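Local coordinates for protein MmeI (PDB 5HR4) that restricts and modifies DNA as a Type IIL enzyme, probably transferring a methyl group from S-adenosyl-L-methionine to N6 of a target adenine, at residues Phe360-Gly365 / Cys476-Asn481; Phe410-Glu415 / Asn467-Ala472; His314-Ala319 / Gly367-Ile372. One frame throughout, in Å; residues are numbered along the deposited sequence.

From the N terminus, the chain passes His-314 to Ala-319 at the start of helix 318-340. It runs up strand 359-361 and through the turn beyond, and closes contact 3 where Gly-367 to Ile-372 begin helix 368-388. Strand 409-413 follows; the loop 467-472 returns to it and closes contact 2, and strand 477-480 pairs with 359-361 to close contact 1. Contact 2 is nested inside contact 1, whereas contacts 1 and 3 cross, and contact 3 is complete before contact 2 opens. Together they join the parallel pair 359-361/477-480, the neighbouring strand 409-413 with the loop that packs on it, and the starts of helices 318-340 and 368-388; all three touch the bound sinefungin.

Contact 1 (Phe360-Gly365 / Cys476-Asn481); sequences FDPACG and CFILGN. With SFG (sinefungin), chain H; nucleotides of chain B.
Phe-360 to Ala-363 and Phe-477 to Asn-481 run side by side, only 15° apart, at the ends of the parallel strands 359-361 and 477-480. Their bridge pairs Phe-360 with Ile-478. Leu-479 N donates to Phe-360 O over 3.1 Å, arriving from above the carbonyl plane, and Phe-360 N gives a weak bond to Phe-477 O. One step on, the CA-H of Asp-361 points at Leu-479 O, with CA and O 3.0 Å apart.

Phe-360 and Ile-478 share a face of the sheet, but the Phe-360 ring, anti to its own backbone N (chi1 -170°), swings off to meet Trp-466 edge-to-face. Pro-362 fills in on Ile-478, crossing it at about a right angle with its CG 3.8 Å from Ile-478 CG2. Asp-361 also has CG anti to N (chi1 -174°), which lays its carboxylate along the other strand and brings OD1 within 3.3 Å of Gly-480 CA. Any CB on Gly-480 would collide with that oxygen. OD1 takes a weak bond from Ala-363 N, while OD2 lies 2.8 Å from a water that accepts hydrogen bonds from Asn-481 N and from the amino N of sinefungin.

Asp-361 to Gly-365 belong to the glycine-rich motif I, and Asn-481 opens the NPPF motif IV, as in the N6-adenine methyltransferases. Asn-481 O accepts sinefungin NE at 2.9 Å. From a tilted position its ND2 donates to N1 of DA7 of chain B at 3.2 Å, while OD1 takes a weak bond from that base's N6. ND2 is also held by Thr-316 OG1. The N6 bond would probably leave N6 slightly richer in electrons, while the bond to N1 would work the other way; the amide chiefly positions the base.

Contact 2 (Phe410-Glu415 / Asn467-Ala472); sequences FGIEIE and NDVLEA. With SFG (sinefungin), chain H.
Over one face of the Phe-410 ring sits Leu-470 CD2, 3.8 Å from the ring centroid and 22° off its normal, a CH-pi contact displaced toward the rim. The ring also stacks with His-455, and Val-469 O comes within 3.3 Å of Phe-410 CD2 at an oblique slant. The second flat group, the Glu-413 carboxylate, is given over to the ligand: OE2 accepts O2' of sinefungin at 2.7 Å and OE1 accepts O3' at 3.0 Å. Glu-415 N reaches OE2 from above the carboxylate plane, so this oxygen is gripped twice. An acidic side chain holding both ribose hydroxyls at the C-terminal end of this strand, 409-413, is a hallmark of Rossmann-like methyltransferases.

Leu-470 has CG anti to the backbone N (chi1 175°), which aims its branch at the Phe-410 ring; with chi2 51°, CD2 lies over the face and CD1 by CZ. Beside it Val-469 CG2 packs 3.8 Å from Ile-412 CG1. Within the loop, Asn-467 OD1 accepts Ala-472 N at 2.9 Å, nearly along the C=O axis, which ties its two ends together. An alanine at Phe-410 would remove the ring surface on which Leu-470 and His-455 rest and would probably loosen the hold of the loop on the strand.

Strand 409-413 is flanked in the sheet by 359-361 and 455-458, and Phe-360 of the former touches Phe-410, Ile-412 and Val-469. The loop also meets helix 517-524, where Tyr-524 OH is hydrogen-bonded to Leu-470 O. Glu-415 sits at the N-cap of helix 416-440, and Glu-413 touches Pro-418 and Ala-419 of that helix.

Contact 3 (His314-Ala319 / Gly367-Ile372); sequences HYTSEA and GNFLVI. With SFG (sinefungin), chain H; nucleotides of chain B.
This is a loop-against-helix contact that closes round the amino-acid end of sinefungin: His-314 to Ser-317, leading into helix 318-340, lie against the first turn of helix 368-388. The two segments meet by van der Waals touches, and their polar groups converge on the ligand between them. Thr-316 N donates a straight bond (161°) to the carboxylate O of sinefungin at 2.9 Å. From the helix side Asn-368, its CG beside the backbone N, brings ND2 to that carboxylate, with a weak bond to OXT at 3.3 Å and another weak one to O. The same ND2 lies 3.4 Å from Tyr-315 CD1, amide and ring planes 65° apart. The backbone and amide donors, beside a helix start, would probably stabilise the negative charge of the carboxylate.

The YT sequence probably belongs to motif X, which precedes the glycine-rich motif in the gamma class of N6-adenine methyltransferases, and the helix grows straight out of that glycine-rich turn; Gly-367, at the N-cap, has a positive phi at which a CB would be jammed against the preceding carbonyl.

Phe-369 points its ring edge at the ligand, CD2 lying 3.7 Å from the amino N of sinefungin and close to in plane with it. Thr-316 OG1 accepts a weak bond from that amino group besides its bond with Asn-481, and approaches Phe-369 CE2 obliquely. His-314 O accepts sinefungin NE at 3.0 Å, while its imidazole leans obliquely on the base of DA7 of chain B, ND1 3.5 Å from N9. Further along, Glu-318, extended with its CG anti to the backbone N, crosses Ile-372 at about a right angle, CG 3.7 Å from CD1, and sends OE2 on to a salt bridge with Arg-375.

Contact 1 (Phe360-Gly365 / Cys476-Asn481)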
loop_
_atom_site.group_PDB
_atom_site.type_symbol
_atom_site.label_atom_id
_atom_site.label_comp_id
_atom_site.label_asym_id
_atom_site.label_seq_id
_atom_site.Cartn_x
_atom_site.Cartn_y
_atom_site.Cartn_z
ATOM N N PHE A 360 -5.564 -13.465 13.258
ATOM C CA PHE A 360 -4.110 -13.316 13.326
ATOM C C PHE A 360 -3.635 -12.300 12.288
ATOM O O PHE A 360 -3.606 -12.601 11.088
ATOM C CB PHE A 360 -3.457 -14.682 13.102
ATOM C CG PHE A 360 -1.991 -14.726 13.382
ATOM C CD1 PHE A 360 -1.325 -13.635 13.932
ATOM C CD2 PHE A 360 -1.275 -15.880 13.098
ATOM C CE1 PHE A 360 0.044 -13.681 14.170
ATOM C CE2 PHE A 360 0.082 -15.946 13.333
ATOM C CZ PHE A 360 0.750 -14.836 13.873
ATOM N N ASP A 361 -3.225 -11.115 12.749
ATOM C CA ASP A 361 -2.726 -10.045 11.883
ATOM C C ASP A 361 -1.210 -9.883 12.027
ATOM O O ASP A 361 -0.740 -9.199 12.956
ATOM C CB ASP A 361 -3.445 -8.730 12.206
ATOM C CG ASP A 361 -3.092 -7.580 11.231
ATOM O OD1 ASP A 361 -2.144 -7.709 10.409
ATOM O OD2 ASP A 361 -3.767 -6.515 11.313
ATOM N N PRO A 362 -0.404 -10.442 11.094
ATOM C CA PRO A 362 1.053 -10.508 11.278
ATOM C C PRO A 362 1.790 -9.224 10.917
ATOM O O PRO A 362 2.955 -9.273 10.510
ATOM C CB PRO A 362 1.474 -11.646 10.335
ATOM C CG PRO A 362 0.244 -11.940 9.447
ATOM C CD PRO A 362 -0.813 -10.937 9.771
ATOM N N ALA A 363 1.120 -8.080 11.062
ATOM C CA ALA A 363 1.679 -6.752 10.829
ATOM C C ALA A 363 0.634 -5.742 11.291
ATOM O O ALA A 363 0.312 -4.787 10.578
ATOM C CB ALA A 363 2.049 -6.564 9.352
ATOM N N CYS A 364 0.106 -5.949 12.495
ATOM C CA CYS A 364 -1.216 -5.459 12.845
ATOM C C CYS A 364 -1.293 -3.953 13.076
ATOM O O CYS A 364 -2.408 -3.439 13.221
ATOM C CB CYS A 364 -1.717 -6.196 14.088
ATOM S SG CYS A 364 -0.870 -5.709 15.577
ATOM N N GLY A 365 -0.177 -3.237 13.129
ATOM C CA GLY A 365 -0.268 -1.802 13.369
ATOM C C GLY A 365 -0.916 -1.499 14.708
ATOM O O GLY A 365 -0.597 -2.118 15.724
ATOM N N CYS A 476 -7.388 -19.658 12.591
ATOM C CA CYS A 476 -8.440 -19.670 11.576
ATOM C C CYS A 476 -8.196 -18.679 10.443
ATOM O O CYS A 476 -8.129 -19.092 9.276
ATOM C CB CYS A 476 -9.796 -19.401 12.234
ATOM S SG CYS A 476 -10.289 -20.726 13.323
ATOM N N PHE A 477 -8.071 -17.385 10.729
ATOM C CA PHE A 477 -7.887 -16.408 9.668
ATOM C C PHE A 477 -6.604 -15.606 9.869
ATOM O O PHE A 477 -6.230 -15.266 10.997
ATOM C CB PHE A 477 -9.097 -15.491 9.576
ATOM C CG PHE A 477 -10.371 -16.231 9.484
ATOM C CD1 PHE A 477 -10.883 -16.609 8.252
ATOM C CD2 PHE A 477 -11.054 -16.596 10.629
ATOM C CE1 PHE A 477 -12.067 -17.315 8.161
ATOM C CE2 PHE A 477 -12.231 -17.317 10.542
ATOM C CZ PHE A 477 -12.737 -17.667 9.304
ATOM N N ILE A 478 -5.931 -15.330 8.754
ATOM C CA ILE A 478 -4.770 -14.462 8.700
ATOM C C ILE A 478 -5.158 -13.281 7.825
ATOM O O ILE A 478 -5.453 -13.452 6.634
ATOM C CB ILE A 478 -3.535 -15.193 8.148
ATOM C CG1 ILE A 478 -3.047 -16.238 9.143
ATOM C CG2 ILE A 478 -2.398 -14.234 7.866
ATOM C CD1 ILE A 478 -1.910 -17.017 8.608
ATOM N N LEU A 479 -5.191 -12.087 8.417
ATOM C CA LEU A 479 -5.540 -10.887 7.679
ATOM C C LEU A 479 -4.668 -9.727 8.121
ATOM O O LEU A 479 -4.206 -9.680 9.261
ATOM C CB LEU A 479 -7.007 -10.520 7.875
ATOM C CG LEU A 479 -7.646 -10.659 9.252
ATOM C CD1 LEU A 479 -7.341 -9.493 10.111
ATOM C CD2 LEU A 479 -9.144 -10.736 9.043
ATOM N N GLY A 480 -4.467 -8.777 7.223
ATOM C CA GLY A 480 -3.866 -7.525 7.624
ATOM C C GLY A 480 -3.348 -6.750 6.436
ATOM O O GLY A 480 -3.445 -7.177 5.289
ATOM N N ASN A 481 -2.757 -5.595 6.754
ATOM C CA ASN A 481 -2.263 -4.639 5.769
ATOM C C ASN A 481 -0.770 -4.421 5.989
ATOM O O ASN A 481 -0.359 -3.417 6.590
ATOM C CB ASN A 481 -3.034 -3.323 5.852
ATOM C CG ASN A 481 -2.538 -2.306 4.857
ATOM O OD1 ASN A 481 -1.933 -2.653 3.837
ATOM N ND2 ASN A 481 -2.778 -1.040 5.147
HETATM N N SFG H . -3.285 -2.333 9.656
HETATM C CA SFG H . -2.738 -1.409 10.627
HETATM C C SFG H . -3.849 -0.446 11.001
HETATM O O SFG H . -4.965 -0.575 10.452
HETATM O OXT SFG H . -3.672 0.461 11.849
HETATM C CB SFG H . -1.562 -0.646 10.026
HETATM C CG SFG H . -0.556 -1.664 9.513
HETATM C CD SFG H . 0.448 -0.882 8.695
HETATM N NE SFG H . -0.140 -0.687 7.384
HETATM C "C5'" SFG H . 1.798 -1.610 8.598
HETATM C "C4'" SFG H . 2.431 -1.981 9.982
HETATM O "O4'" SFG H . 3.354 -2.882 9.795
HETATM C "C3'" SFG H . 3.183 -0.822 10.660
HETATM O "O3'" SFG H . 2.506 -0.504 11.789
HETATM C "C2'" SFG H . 4.617 -1.350 10.960
HETATM O "O2'" SFG H . 5.078 -0.956 12.322
HETATM C "C1'" SFG H . 4.488 -2.637 10.914
HETATM N N9 SFG H . 5.642 -3.314 10.411
HETATM C C8 SFG H . 6.465 -2.933 9.438
HETATM N N7 SFG H . 7.379 -3.891 9.262
HETATM C C5 SFG H . 7.110 -4.868 10.127
HETATM C C6 SFG H . 7.746 -6.062 10.363
HETATM N N6 SFG H . 8.900 -6.687 9.767
HETATM N N1 SFG H . 7.300 -6.899 11.293
HETATM C C2 SFG H . 6.202 -6.560 12.011
HETATM N N3 SFG H . 5.576 -5.376 11.781
HETATM C C4 SFG H . 6.032 -4.525 10.834
ATOM P P DA B 7 7.475 3.688 -2.025
ATOM O OP1 DA B 7 8.138 4.545 -1.002
ATOM O OP2 DA B 7 7.765 2.233 -2.051
ATOM O "O5'" DA B 7 5.917 3.965 -1.958
ATOM C "C5'" DA B 7 5.063 3.157 -1.256
ATOM C "C4'" DA B 7 3.900 4.006 -0.851
ATOM O "O4'" DA B 7 2.951 3.230 -0.123
ATOM C "C3'" DA B 7 4.258 5.194 0.025
ATOM O "O3'" DA B 7 3.517 6.293 -0.437
ATOM C "C2'" DA B 7 3.821 4.749 1.423
ATOM C "C1'" DA B 7 2.643 3.845 1.107
ATOM N N9 DA B 7 2.437 2.738 2.032
ATOM C C8 DA B 7 3.393 1.948 2.579
ATOM N N7 DA B 7 2.919 0.980 3.305
ATOM C C5 DA B 7 1.544 1.126 3.206
ATOM C C6 DA B 7 0.457 0.390 3.747
ATOM N N6 DA B 7 0.604 -0.672 4.542
ATOM N N1 DA B 7 -0.790 0.804 3.448
ATOM C C2 DA B 7 -0.937 1.867 2.661
ATOM N N3 DA B 7 0.006 2.625 2.089
ATOM C C4 DA B 7 1.234 2.194 2.410
HETATM O O HOH W 1 -2.507 -5.031 9.271
#

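Contact 2 (Phe410-Glu415 / Asn467-Ala472)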
loop_
_atom_site.group_PDB
_atom_site.type_symbol
_atom_site.label_atom_id
_atom_site.label_comp_id
_atom_site.label_asym_id
_atom_site.label_seq_id
_atom_site.Cartn_x
_atom_site.Cartn_y
_atom_site.Cartn_z
ATOM N N PHE A 410 -4.843 -12.092 17.808
ATOM C CA PHE A 410 -3.412 -12.332 17.825
ATOM C C PHE A 410 -2.769 -11.409 16.802
ATOM O O PHE A 410 -3.305 -11.247 15.702
ATOM C CB PHE A 410 -3.094 -13.801 17.464
ATOM C CG PHE A 410 -3.635 -14.822 18.448
ATOM C CD1 PHE A 410 -4.943 -15.292 18.353
ATOM C CD2 PHE A 410 -2.821 -15.338 19.453
ATOM C CE1 PHE A 410 -5.438 -16.248 19.268
ATOM C CE2 PHE A 410 -3.310 -16.277 20.366
ATOM C CZ PHE A 410 -4.619 -16.727 20.272
ATOM N N GLY A 411 -1.622 -10.818 17.137
ATOM C CA GLY A 411 -0.992 -9.883 16.223
ATOM C C GLY A 411 0.491 -9.718 16.478
ATOM O O GLY A 411 0.965 -9.864 17.612
ATOM N N ILE A 412 1.225 -9.380 15.412
ATOM C CA ILE A 412 2.652 -9.058 15.468
ATOM C C ILE A 412 2.858 -7.625 14.969
ATOM O O ILE A 412 2.328 -7.244 13.918
ATOM C CB ILE A 412 3.488 -10.037 14.621
ATOM C CG1 ILE A 412 3.228 -11.501 14.997
ATOM C CG2 ILE A 412 4.938 -9.730 14.792
ATOM C CD1 ILE A 412 3.709 -12.512 13.944
ATOM N N GLU A 413 3.656 -6.844 15.699
ATOM C CA GLU A 413 3.852 -5.430 15.388
ATOM C C GLU A 413 5.238 -4.988 15.878
ATOM O O GLU A 413 5.610 -5.236 17.029
ATOM C CB GLU A 413 2.720 -4.607 16.021
ATOM C CG GLU A 413 2.940 -3.105 16.143
ATOM C CD GLU A 413 3.246 -2.405 14.802
ATOM O OE1 GLU A 413 2.633 -2.772 13.773
ATOM O OE2 GLU A 413 4.110 -1.484 14.780
ATOM N N ILE A 414 6.008 -4.336 15.007
ATOM C CA ILE A 414 7.419 -4.116 15.311
ATOM C C ILE A 414 7.637 -2.878 16.175
ATOM O O ILE A 414 8.625 -2.809 16.907
ATOM C CB ILE A 414 8.241 -4.048 14.013
ATOM C CG1 ILE A 414 9.746 -4.231 14.286
ATOM C CG2 ILE A 414 8.008 -2.736 13.282
ATOM C CD1 ILE A 414 10.559 -4.470 13.002
ATOM N N GLU A 415 6.754 -1.885 16.114
ATOM C CA GLU A 415 6.869 -0.707 16.962
ATOM C C GLU A 415 6.043 -0.912 18.224
ATOM O O GLU A 415 4.910 -1.390 18.165
ATOM C CB GLU A 415 6.399 0.548 16.228
ATOM C CG GLU A 415 7.294 1.003 15.078
ATOM C CD GLU A 415 8.700 1.481 15.516
ATOM O OE1 GLU A 415 8.813 2.450 16.311
ATOM O OE2 GLU A 415 9.701 0.890 15.047
ATOM N N ASN A 467 4.240 -19.542 14.792
ATOM C CA ASN A 467 3.694 -20.464 15.792
ATOM C C ASN A 467 4.020 -20.068 17.234
ATOM O O ASN A 467 3.381 -20.576 18.158
ATOM C CB ASN A 467 4.174 -21.898 15.542
ATOM C CG ASN A 467 3.525 -22.523 14.320
ATOM O OD1 ASN A 467 2.341 -22.912 14.346
ATOM N ND2 ASN A 467 4.292 -22.627 13.237
ATOM N N ASP A 468 4.986 -19.180 17.472
ATOM C CA ASP A 468 5.167 -18.736 18.851
ATOM C C ASP A 468 4.075 -17.764 19.292
ATOM O O ASP A 468 3.831 -17.618 20.496
ATOM C CB ASP A 468 6.543 -18.103 19.032
ATOM C CG ASP A 468 7.660 -19.055 18.691
ATOM O OD1 ASP A 468 7.424 -20.282 18.781
ATOM O OD2 ASP A 468 8.764 -18.578 18.331
ATOM N N VAL A 469 3.413 -17.103 18.350
ATOM C CA VAL A 469 2.276 -16.251 18.673
ATOM C C VAL A 469 0.995 -17.064 18.749
ATOM O O VAL A 469 0.158 -16.835 19.627
ATOM C CB VAL A 469 2.147 -15.121 17.633
ATOM C CG1 VAL A 469 1.017 -14.149 18.016
ATOM C CG2 VAL A 469 3.482 -14.414 17.482
ATOM N N LEU A 470 0.835 -18.006 17.823
ATOM C CA LEU A 470 -0.399 -18.775 17.707
ATOM C C LEU A 470 -0.069 -20.040 16.936
ATOM O O LEU A 470 0.391 -19.965 15.790
ATOM C CB LEU A 470 -1.495 -17.974 16.998
ATOM C CG LEU A 470 -2.784 -18.757 16.720
ATOM C CD1 LEU A 470 -3.249 -19.418 17.994
ATOM C CD2 LEU A 470 -3.893 -17.871 16.160
ATOM N N GLU A 471 -0.292 -21.195 17.558
ATOM C CA GLU A 471 -0.106 -22.446 16.842
ATOM C C GLU A 471 -1.072 -22.520 15.654
ATOM O O GLU A 471 -2.285 -22.292 15.796
ATOM C CB GLU A 471 -0.297 -23.625 17.796
ATOM N N ALA A 472 -0.517 -22.831 14.473
ATOM C CA ALA A 472 -1.304 -22.906 13.244
ATOM C C ALA A 472 -2.550 -23.776 13.399
ATOM O O ALA A 472 -3.619 -23.438 12.879
ATOM C CB ALA A 472 -0.434 -23.429 12.101
HETATM N N SFG H . -3.285 -2.333 9.656
HETATM C CA SFG H . -2.738 -1.409 10.627
HETATM C C SFG H . -3.849 -0.446 11.001
HETATM O O SFG H . -4.965 -0.575 10.452
HETATM O OXT SFG H . -3.672 0.461 11.849
HETATM C CB SFG H . -1.562 -0.646 10.026
HETATM C CG SFG H . -0.556 -1.664 9.513
HETATM C CD SFG H . 0.448 -0.882 8.695
HETATM N NE SFG H . -0.140 -0.687 7.384
HETATM C "C5'" SFG H . 1.798 -1.610 8.598
HETATM C "C4'" SFG H . 2.431 -1.981 9.982
HETATM O "O4'" SFG H . 3.354 -2.882 9.795
HETATM C "C3'" SFG H . 3.183 -0.822 10.660
HETATM O "O3'" SFG H . 2.506 -0.504 11.789
HETATM C "C2'" SFG H . 4.617 -1.350 10.960
HETATM O "O2'" SFG H . 5.078 -0.956 12.322
HETATM C "C1'" SFG H . 4.488 -2.637 10.914
HETATM N N9 SFG H . 5.642 -3.314 10.411
HETATM C C8 SFG H . 6.465 -2.933 9.438
HETATM N N7 SFG H . 7.379 -3.891 9.262
HETATM C C5 SFG H . 7.110 -4.868 10.127
HETATM C C6 SFG H . 7.746 -6.062 10.363
HETATM N N6 SFG H . 8.900 -6.687 9.767
HETATM N N1 SFG H . 7.300 -6.899 11.293
HETATM C C2 SFG H . 6.202 -6.560 12.011
HETATM N N3 SFG H . 5.576 -5.376 11.781
HETATM C C4 SFG H . 6.032 -4.525 10.834
#

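Contact 3 (His314-Ala319 / Gly367-Ile372)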
loop_
_atom_site.group_PDB
_atom_site.type_symbol
_atom_site.label_atom_id
_atom_site.label_comp_id
_atom_site.label_asym_id
_atom_site.label_seq_id
_atom_site.Cartn_x
_atom_site.Cartn_y
_atom_site.Cartn_z
ATOM N N HIS A 314 0.789 3.161 7.979
ATOM C CA HIS A 314 -0.420 3.798 7.473
ATOM C C HIS A 314 -1.619 2.989 7.915
ATOM O O HIS A 314 -1.732 1.813 7.562
ATOM C CB HIS A 314 -0.357 3.924 5.959
ATOM C CG HIS A 314 0.606 4.973 5.517
ATOM N ND1 HIS A 314 1.761 4.687 4.824
ATOM C CD2 HIS A 314 0.610 6.309 5.732
ATOM C CE1 HIS A 314 2.414 5.810 4.592
ATOM N NE2 HIS A 314 1.734 6.808 5.130
ATOM N N TYR A 315 -2.481 3.598 8.724
ATOM C CA TYR A 315 -3.581 2.852 9.293
ATOM C C TYR A 315 -4.635 2.587 8.224
ATOM O O TYR A 315 -4.804 3.364 7.277
ATOM C CB TYR A 315 -4.169 3.607 10.483
ATOM C CG TYR A 315 -5.389 4.442 10.186
ATOM C CD1 TYR A 315 -6.652 3.857 10.112
ATOM C CD2 TYR A 315 -5.290 5.811 10.023
ATOM C CE1 TYR A 315 -7.773 4.598 9.843
ATOM C CE2 TYR A 315 -6.401 6.573 9.767
ATOM C CZ TYR A 315 -7.654 5.961 9.669
ATOM O OH TYR A 315 -8.797 6.705 9.389
ATOM N N THR A 316 -5.359 1.481 8.396
ATOM C CA THR A 316 -6.325 1.007 7.416
ATOM C C THR A 316 -7.736 1.430 7.804
ATOM O O THR A 316 -8.182 1.170 8.923
ATOM C CB THR A 316 -6.247 -0.513 7.268
ATOM O OG1 THR A 316 -4.875 -0.903 7.096
ATOM C CG2 THR A 316 -7.031 -0.951 6.052
ATOM N N SER A 317 -8.428 2.070 6.863
ATOM C CA SER A 317 -9.784 2.573 7.076
ATOM C C SER A 317 -10.719 1.463 7.528
ATOM O O SER A 317 -10.562 0.295 7.159
ATOM C CB SER A 317 -10.343 3.204 5.786
ATOM N N GLU A 318 -11.723 1.847 8.321
ATOM C CA GLU A 318 -12.878 0.970 8.497
ATOM C C GLU A 318 -13.362 0.403 7.165
ATOM O O GLU A 318 -13.658 -0.792 7.066
ATOM C CB GLU A 318 -14.022 1.714 9.191
ATOM C CG GLU A 318 -15.084 0.773 9.779
ATOM C CD GLU A 318 -15.992 1.435 10.825
ATOM O OE1 GLU A 318 -15.475 2.010 11.819
ATOM O OE2 GLU A 318 -17.236 1.369 10.650
ATOM N N ALA A 319 -13.445 1.238 6.124
ATOM C CA ALA A 319 -14.041 0.768 4.877
ATOM C C ALA A 319 -13.177 -0.290 4.212
ATOM O O ALA A 319 -13.699 -1.246 3.633
ATOM C CB ALA A 319 -14.269 1.927 3.921
ATOM N N GLY A 367 -3.910 -2.189 15.423
ATOM C CA GLY A 367 -4.890 -3.216 15.718
ATOM C C GLY A 367 -6.240 -3.079 15.050
ATOM O O GLY A 367 -7.183 -3.768 15.456
ATOM N N ASN A 368 -6.370 -2.243 14.021
ATOM C CA ASN A 368 -7.695 -1.943 13.483
ATOM C C ASN A 368 -8.386 -3.186 12.925
ATOM O O ASN A 368 -9.557 -3.443 13.237
ATOM C CB ASN A 368 -7.588 -0.841 12.436
ATOM C CG ASN A 368 -7.540 0.528 13.072
ATOM O OD1 ASN A 368 -8.193 0.747 14.079
ATOM N ND2 ASN A 368 -6.749 1.444 12.512
ATOM N N PHE A 369 -7.685 -3.973 12.098
ATOM C CA PHE A 369 -8.246 -5.245 11.638
ATOM C C PHE A 369 -8.781 -6.081 12.794
ATOM O O PHE A 369 -9.859 -6.681 12.688
ATOM C CB PHE A 369 -7.204 -6.063 10.886
ATOM C CG PHE A 369 -6.990 -5.627 9.497
ATOM C CD1 PHE A 369 -7.827 -6.052 8.490
ATOM C CD2 PHE A 369 -5.931 -4.807 9.180
ATOM C CE1 PHE A 369 -7.631 -5.635 7.178
ATOM C CE2 PHE A 369 -5.719 -4.406 7.880
ATOM C CZ PHE A 369 -6.577 -4.811 6.879
ATOM N N LEU A 370 -8.034 -6.156 13.903
ATOM C CA LEU A 370 -8.535 -6.918 15.043
ATOM C C LEU A 370 -9.713 -6.226 15.716
ATOM O O LEU A 370 -10.606 -6.906 16.238
ATOM C CB LEU A 370 -7.419 -7.164 16.057
ATOM C CG LEU A 370 -6.261 -7.927 15.415
ATOM C CD1 LEU A 370 -5.086 -8.062 16.366
ATOM C CD2 LEU A 370 -6.721 -9.277 14.913
ATOM N N VAL A 371 -9.736 -4.890 15.723
ATOM C CA VAL A 371 -10.797 -4.179 16.428
ATOM C C VAL A 371 -12.099 -4.266 15.641
ATOM O O VAL A 371 -13.129 -4.699 16.170
ATOM C CB VAL A 371 -10.376 -2.724 16.705
ATOM C CG1 VAL A 371 -11.571 -1.863 17.045
ATOM C CG2 VAL A 371 -9.373 -2.682 17.840
ATOM N N ILE A 372 -12.065 -3.903 14.351
ATOM C CA ILE A 372 -13.251 -4.049 13.505
ATOM C C ILE A 372 -13.775 -5.479 13.542
ATOM O O ILE A 372 -14.991 -5.697 13.628
ATOM C CB ILE A 372 -12.960 -3.615 12.057
ATOM C CG1 ILE A 372 -12.545 -2.160 12.029
ATOM C CG2 ILE A 372 -14.224 -3.768 11.200
ATOM C CD1 ILE A 372 -13.657 -1.287 12.556
HETATM N N SFG H . -3.285 -2.333 9.656
HETATM C CA SFG H . -2.738 -1.409 10.627
HETATM C C SFG H . -3.849 -0.446 11.001
HETATM O O SFG H . -4.965 -0.575 10.452
HETATM O OXT SFG H . -3.672 0.461 11.849
HETATM C CB SFG H . -1.562 -0.646 10.026
HETATM C CG SFG H . -0.556 -1.664 9.513
HETATM C CD SFG H . 0.448 -0.882 8.695
HETATM N NE SFG H . -0.140 -0.687 7.384
HETATM C "C5'" SFG H . 1.798 -1.610 8.598
HETATM C "C4'" SFG H . 2.431 -1.981 9.982
HETATM O "O4'" SFG H . 3.354 -2.882 9.795
HETATM C "C3'" SFG H . 3.183 -0.822 10.660
HETATM O "O3'" SFG H . 2.506 -0.504 11.789
HETATM C "C2'" SFG H . 4.617 -1.350 10.960
HETATM O "O2'" SFG H . 5.078 -0.956 12.322
HETATM C "C1'" SFG H . 4.488 -2.637 10.914
HETATM N N9 SFG H . 5.642 -3.314 10.411
HETATM C C8 SFG H . 6.465 -2.933 9.438
HETATM N N7 SFG H . 7.379 -3.891 9.262
HETATM C C5 SFG H . 7.110 -4.868 10.127
HETATM C C6 SFG H . 7.746 -6.062 10.363
HETATM N N6 SFG H . 8.900 -6.687 9.767
HETATM N N1 SFG H . 7.300 -6.899 11.293
HETATM C C2 SFG H . 6.202 -6.560 12.011
HETATM N N3 SFG H . 5.576 -5.376 11.781
HETATM C C4 SFG H . 6.032 -4.525 10.834
ATOM P P DA B 7 7.475 3.688 -2.025
ATOM O OP1 DA B 7 8.138 4.545 -1.002
ATOM O OP2 DA B 7 7.765 2.233 -2.051
ATOM O "O5'" DA B 7 5.917 3.965 -1.958
ATOM C "C5'" DA B 7 5.063 3.157 -1.256
ATOM C "C4'" DA B 7 3.900 4.006 -0.851
ATOM O "O4'" DA B 7 2.951 3.230 -0.123
ATOM C "C3'" DA B 7 4.258 5.194 0.025
ATOM O "O3'" DA B 7 3.517 6.293 -0.437
ATOM C "C2'" DA B 7 3.821 4.749 1.423
ATOM C "C1'" DA B 7 2.643 3.845 1.107
ATOM N N9 DA B 7 2.437 2.738 2.032
ATOM C C8 DA B 7 3.393 1.948 2.579
ATOM N N7 DA B 7 2.919 0.980 3.305
ATOM C C5 DA B 7 1.544 1.126 3.206
ATOM C C6 DA B 7 0.457 0.390 3.747
ATOM N N6 DA B 7 0.604 -0.672 4.542
ATOM N N1 DA B 7 -0.790 0.804 3.448
ATOM C C2 DA B 7 -0.937 1.867 2.661
ATOM N N3 DA B 7 0.006 2.625 2.089
ATOM C C4 DA B 7 1.234 2.194 2.410
#